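Local structure of fiber (Human adenovirus 35, 2QLK) at residues Q73-Q77 with K78-I82. The protein forms the trimeric fibre of the viral capsid, whose C-terminal head, the part described here, binds the host receptor CD46 during attachment. Numbering follows the deposited sequence.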
ATOM      1  N   GLN A  73      -3.572  11.359  25.565  1.00 35.96           N
ATOM      2  CA  GLN A  73      -2.530  12.142  26.205  1.00 38.41           C
ATOM      3  C   GLN A  73      -1.182  11.473  25.897  1.00 37.89           C
ATOM      4  O   GLN A  73      -0.117  12.020  26.189  1.00 36.49           O
ATOM      5  CB  GLN A  73      -2.783  12.200  27.716  1.00 79.68           C
ATOM      6  CG  GLN A  73      -1.900  13.175  28.479  1.00 86.27           C
ATOM      7  CD  GLN A  73      -2.522  13.604  29.802  1.00 89.97           C
ATOM      8  OE1 GLN A  73      -2.982  12.772  30.585  1.00 91.60           O
ATOM      9  NE2 GLN A  73      -2.531  14.911  30.058  1.00 90.97           N
ATOM     10  N   MET A  74      -1.238  10.287  25.292  1.00 31.39           N
ATOM     11  CA  MET A  74      -0.004   9.571  24.965  1.00 30.95           C
ATOM     12  C   MET A  74       0.900  10.374  24.023  1.00 29.75           C
ATOM     13  O   MET A  74       2.133  10.235  24.051  1.00 28.94           O
ATOM     14  CB  MET A  74      -0.321   8.211  24.343  1.00 32.78           C
ATOM     15  CG  MET A  74      -0.955   7.241  25.327  1.00 38.97           C
ATOM     16  SD  MET A  74      -1.252   5.607  24.605  1.00 38.23           S
ATOM     17  CE  MET A  74       0.507   5.072  24.383  1.00 38.22           C
ATOM     18  N   PHE A  75       0.297  11.214  23.190  1.00 30.18           N
ATOM     19  CA  PHE A  75       1.092  11.996  22.259  1.00 32.34           C
ATOM     20  C   PHE A  75       1.599  13.338  22.809  1.00 35.28           C
ATOM     21  O   PHE A  75       1.912  14.241  22.036  1.00 35.39           O
ATOM     22  CB  PHE A  75       0.337  12.160  20.921  1.00 32.22           C
ATOM     23  CG  PHE A  75       0.269  10.871  20.092  1.00 30.71           C
ATOM     24  CD1 PHE A  75       0.948   9.720  20.503  1.00 32.62           C
ATOM     25  CD2 PHE A  75      -0.459  10.820  18.895  1.00 33.85           C
ATOM     26  CE1 PHE A  75       0.904   8.526  19.726  1.00 35.92           C
ATOM     27  CE2 PHE A  75      -0.512   9.633  18.111  1.00 33.05           C
ATOM     28  CZ  PHE A  75       0.168   8.492  18.529  1.00 33.86           C
ATOM     29  N   THR A  76       1.657  13.468  24.143  1.00 35.66           N
ATOM     30  CA  THR A  76       2.234  14.670  24.763  1.00 36.91           C
ATOM     31  C   THR A  76       3.716  14.331  25.054  1.00 37.23           C
ATOM     32  O   THR A  76       4.508  15.183  25.474  1.00 36.24           O
ATOM     33  CB  THR A  76       1.550  15.051  26.103  1.00 40.96           C
ATOM     34  OG1 THR A  76       1.587  13.930  26.995  1.00 43.15           O
ATOM     35  CG2 THR A  76       0.107  15.490  25.876  1.00 40.37           C
ATOM     36  N   GLN A  77       4.082  13.079  24.821  1.00 34.66           N
ATOM     37  CA  GLN A  77       5.458  12.624  25.030  1.00 37.86           C
ATOM     38  C   GLN A  77       6.091  12.354  23.662  1.00 38.94           C
ATOM     39  O   GLN A  77       5.392  12.022  22.709  1.00 40.37           O
ATOM     40  CB  GLN A  77       5.464  11.349  25.869  1.00 55.08           C
ATOM     41  CG  GLN A  77       4.573  10.266  25.307  1.00 59.90           C
ATOM     42  CD  GLN A  77       3.964   9.377  26.377  1.00 61.94           C
ATOM     43  OE1 GLN A  77       3.517   9.862  27.418  1.00 64.80           O
ATOM     44  NE2 GLN A  77       3.922   8.069  26.115  1.00 62.66           N
ATOM     45  N   LYS A  78       7.406  12.492  23.570  1.00 40.48           N
ATOM     46  CA  LYS A  78       8.104  12.279  22.310  1.00 40.88           C
ATOM     47  C   LYS A  78       8.133  10.810  21.882  1.00 39.13           C
ATOM     48  O   LYS A  78       8.409  10.494  20.721  1.00 39.05           O
ATOM     49  CB  LYS A  78       9.534  12.809  22.415  1.00 78.12           C
ATOM     50  CG  LYS A  78      10.297  12.274  23.617  1.00 81.96           C
ATOM     51  CD  LYS A  78      11.789  12.581  23.525  1.00 85.69           C
ATOM     52  CE  LYS A  78      12.469  11.759  22.431  1.00 86.21           C
ATOM     53  NZ  LYS A  78      13.931  12.031  22.332  1.00 88.08           N
ATOM     54  N   THR A  79       7.845   9.914  22.818  1.00 37.17           N
ATOM     55  CA  THR A  79       7.860   8.494  22.525  1.00 35.20           C
ATOM     56  C   THR A  79       6.575   7.819  23.002  1.00 32.83           C
ATOM     57  O   THR A  79       6.002   8.191  24.018  1.00 29.37           O
ATOM     58  CB  THR A  79       9.061   7.822  23.206  1.00 74.44           C
ATOM     59  OG1 THR A  79       9.203   6.488  22.710  1.00 78.38           O
ATOM     60  CG2 THR A  79       8.863   7.783  24.722  1.00 74.74           C
ATOM     61  N   ALA A  80       6.108   6.824  22.256  1.00 29.93           N
ATOM     62  CA  ALA A  80       4.886   6.128  22.662  1.00 27.61           C
ATOM     63  C   ALA A  80       4.760   4.825  21.899  1.00 28.13           C
ATOM     64  O   ALA A  80       5.313   4.668  20.813  1.00 26.19           O
ATOM     65  CB  ALA A  80       3.677   7.002  22.404  1.00 23.18           C
ATOM     66  N   ASN A  81       4.025   3.891  22.468  1.00 32.11           N
ATOM     67  CA  ASN A  81       3.844   2.602  21.841  1.00 35.21           C
ATOM     68  C   ASN A  81       2.441   2.128  22.172  1.00 35.46           C
ATOM     69  O   ASN A  81       1.974   2.237  23.312  1.00 37.12           O
ATOM     70  CB  ASN A  81       4.865   1.603  22.372  1.00 57.77           C
ATOM     71  CG  ASN A  81       4.712   0.239  21.744  1.00 63.12           C
ATOM     72  OD1 ASN A  81       5.135   0.012  20.608  1.00 66.00           O
ATOM     73  ND2 ASN A  81       4.084  -0.678  22.474  1.00 64.54           N
ATOM     74  N   ILE A  82       1.760   1.629  21.157  1.00 22.97           N
ATOM     75  CA  ILE A  82       0.419   1.134  21.300  1.00 20.51           C
ATOM     76  C   ILE A  82       0.438  -0.224  20.642  1.00 20.59           C
ATOM     77  O   ILE A  82       0.974  -0.383  19.538  1.00 17.69           O
ATOM     78  CB  ILE A  82      -0.553   2.036  20.588  1.00 32.50           C
ATOM     79  CG1 ILE A  82      -0.561   3.403  21.294  1.00 31.49           C
ATOM     80  CG2 ILE A  82      -1.925   1.347  20.489  1.00 31.47           C
ATOM     81  CD1 ILE A  82      -1.406   4.463  20.613  1.00 34.03           C
TER
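Met74 reaches forward over Ala80 to Ile82, so that a short turn folds onto the very strand it leads into. The methionine chain runs extended through its second torsion and then bends at the sulfur (chi3 68°), which swings CE toward the strand. There Met74 CE meets Ile82 CG1 at 3.7 Å. The same Met74 CE lies 4.2 Å from Ala80 CB. It also passes the backbone oxygen of the residue between them, with Met74 CE 3.4 Å from Asn81 O. The Met74 and Ile82 side chains cross at a slant, with SD of Met74 4.0 Å from CG1 of Ile82.

Ala80, whose methyl group points into the turn, is the common meeting point. The Phe75 ring presents its edge to this methyl, CE1 of Phe75 lying 4.1 Å from CB of Ala80, near the ring plane. Residues Gln73-Thr76 form a type I beta turn, which leads through Gln77 and Lys78 into strand 79-88, an outermost strand, within this chain, of a four-stranded antiparallel sheet in the fibre knob, a beta-sandwich domain. Backbone hydrogen bonds between Ala80 and Leu185 and between Ile82 and Trp183 join the strand to its neighbour 177-186, and Tyr149 meets the Phe75 ring edge-to-face.

At the more exposed end, the Gln77 side chain leans forward toward Thr79, and Gln77 NE2 is placed to donate to Thr79 O in a bent bond. CG of Gln77 is modelled too close to that oxygen, however, so both the course of the side chain and the geometry of the bond are doubtful, as is the approach of its amide to the Ala80 methyl. Within the turn itself, Gln73 O is gripped twice by Thr76: the backbone N donates to it, and Thr76 OG1 donates to Gln73 O at 2.7 Å, lying in the plane of the carbonyl.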